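Local coordinates for AopB (Aeromonas hydrophila, PDB 3WXX), which probably helps form the type III secretion translocon in the host membrane, as a translocator of the SctE/SipB/YopB family held by the chaperone AcrH before secretion, at residues 206-209 against 210-213. Residues are numbered along the deposited sequence; the frame is centred on the assembly and turned at random.
Sequences TAMK and AVKF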
ATOM      1  N   THR B 206       8.552  17.121   0.629  1.00 45.80           N
ATOM      2  CA  THR B 206       7.143  17.111   1.043  1.00 44.97           C
ATOM      3  C   THR B 206       6.757  15.768   1.647  1.00 46.00           C
ATOM      4  O   THR B 206       6.029  15.701   2.645  1.00 45.89           O
ATOM      5  CB  THR B 206       6.223  17.379  -0.160  1.00 42.53           C
ATOM      6  OG1 THR B 206       6.472  18.683  -0.663  1.00 48.70           O
ATOM      7  CG2 THR B 206       4.756  17.330   0.218  1.00 46.54           C
ATOM      8  N   ALA B 207       7.216  14.693   1.012  1.00 46.41           N
ATOM      9  CA  ALA B 207       6.928  13.359   1.492  1.00 49.34           C
ATOM     10  C   ALA B 207       7.501  13.184   2.895  1.00 48.54           C
ATOM     11  O   ALA B 207       6.858  12.582   3.770  1.00 52.47           O
ATOM     12  CB  ALA B 207       7.473  12.316   0.523  1.00 47.88           C
HETATM   13  N   MSE B 208       8.684  13.744   3.118  1.00 50.40           N
HETATM   14  CA  MSE B 208       9.317  13.692   4.443  1.00 55.04           C
HETATM   15  C   MSE B 208       8.498  14.479   5.451  1.00 47.85           C
HETATM   16  O   MSE B 208       8.186  14.006   6.522  1.00 46.13           O
HETATM   17  CB  MSE B 208      10.768  14.188   4.357  1.00 54.87           C
HETATM   18  CG  MSE B 208      11.522  14.080   5.680  1.00 62.89           C
HETATM   19 SE   MSE B 208      11.928  12.200   6.057  1.00 85.26          SE
HETATM   20  CE  MSE B 208      10.676  11.762   7.530  1.00 92.49           C
ATOM     21  N   LYS B 209       8.128  15.676   5.099  1.00 46.71           N
ATOM     22  CA  LYS B 209       7.246  16.442   5.929  1.00 57.97           C
ATOM     23  C   LYS B 209       5.940  15.673   6.234  1.00 57.05           C
ATOM     24  O   LYS B 209       5.543  15.573   7.390  1.00 54.09           O
ATOM     25  CB  LYS B 209       6.994  17.744   5.211  1.00 67.18           C
ATOM     26  CG  LYS B 209       6.096  18.733   5.898  1.00 78.39           C
ATOM     27  CD  LYS B 209       5.535  19.725   4.824  1.00 89.85           C
ATOM     28  CE  LYS B 209       4.307  19.158   4.086  1.00 98.10           C
ATOM     29  NZ  LYS B 209       3.840  20.056   2.988  1.00 99.56           N
ATOM     30  N   ALA B 210       5.332  15.078   5.214  1.00 49.90           N
ATOM     31  CA  ALA B 210       4.122  14.332   5.388  1.00 52.14           C
ATOM     32  C   ALA B 210       4.306  13.256   6.413  1.00 53.63           C
ATOM     33  O   ALA B 210       3.479  13.116   7.335  1.00 59.61           O
ATOM     34  CB  ALA B 210       3.685  13.698   4.083  1.00 58.56           C
ATOM     35  N   VAL B 211       5.333  12.444   6.222  1.00 47.20           N
ATOM     36  CA  VAL B 211       5.590  11.331   7.155  1.00 49.19           C
ATOM     37  C   VAL B 211       5.859  11.834   8.563  1.00 50.68           C
ATOM     38  O   VAL B 211       5.347  11.283   9.531  1.00 45.24           O
ATOM     39  CB  VAL B 211       6.790  10.482   6.716  1.00 54.37           C
ATOM     40  CG1 VAL B 211       7.151   9.477   7.809  1.00 55.10           C
ATOM     41  CG2 VAL B 211       6.462   9.733   5.421  1.00 53.05           C
ATOM     42  N   LYS B 212       6.612  12.929   8.657  1.00 57.67           N
ATOM     43  CA  LYS B 212       6.912  13.590   9.918  1.00 61.14           C
ATOM     44  C   LYS B 212       5.641  13.912  10.689  1.00 60.00           C
ATOM     45  O   LYS B 212       5.470  13.513  11.819  1.00 55.74           O
ATOM     46  CB  LYS B 212       7.604  14.917   9.630  1.00 82.57           C
ATOM     47  CG  LYS B 212       8.807  15.198  10.478  1.00 98.11           C
ATOM     48  CD  LYS B 212      10.057  14.586   9.872  1.00106.17           C
ATOM     49  CE  LYS B 212      11.298  14.630  10.785  1.00127.16           C
ATOM     50  NZ  LYS B 212      11.135  15.249  12.147  1.00139.27           N
ATOM     51  N   PHE B 213       4.733  14.633  10.045  1.00 56.52           N
ATOM     52  CA  PHE B 213       3.561  15.129  10.708  1.00 57.14           C
ATOM     53  C   PHE B 213       2.512  14.057  10.903  1.00 53.61           C
ATOM     54  O   PHE B 213       1.775  14.105  11.865  1.00 52.04           O
ATOM     55  CB  PHE B 213       3.002  16.329   9.942  1.00 70.59           C
ATOM     56  CG  PHE B 213       3.847  17.583  10.074  1.00 87.77           C
ATOM     57  CD1 PHE B 213       5.127  17.551  10.677  1.00 95.68           C
ATOM     58  CD2 PHE B 213       3.376  18.802   9.576  1.00 89.51           C
ATOM     59  CE1 PHE B 213       5.890  18.703  10.786  1.00103.23           C
ATOM     60  CE2 PHE B 213       4.132  19.958   9.687  1.00 96.51           C
ATOM     61  CZ  PHE B 213       5.390  19.908  10.289  1.00112.61           C
TER
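A210 N donates to T206 O at 2.7 Å, one of four successive i to i+4 hydrogen bonds that join 206-209 to 210-213 in the alpha-helix 201-217. The helix belongs to the SseC-like part of AopB. The methyl of A210 is buried and rests on A138 of helix 126-151, where A207 and T206 both meet V141. T206 OG1 is hydrogen-bonded to S202 O and to E6 OE2 of the AcrH chain, which places this turn beside the chaperone.

V211 N bonds to A207 O at 2.9 Å. The V211 side chain is buried and touches I188 of helix 179-198. V211 CG2 lies beside its own backbone N, and this brings the methyl to 3.3 Å from A207 O.

K212 N bonds to M208 O at 2.9 Å. M208 is selenomethionine. Its CG is anti to the backbone N (chi1 -176°), and bends at the next two torsions carry CE forward to the next turn. There M208 CE meets the aliphatic part of K212, 3.7 Å from K212 CD, and lies 4.2 Å from V211 CB. The partly exposed M208 side chain also touches I192 of helix 179-198.

F213 N bonds to K209 O at 2.9 Å. The F213 side chain also touches I137 of helix 126-151. K209 adds a loose apolar contact: K209 CG lies over one face of the F213 ring, 4.4 Å from F213 CE2.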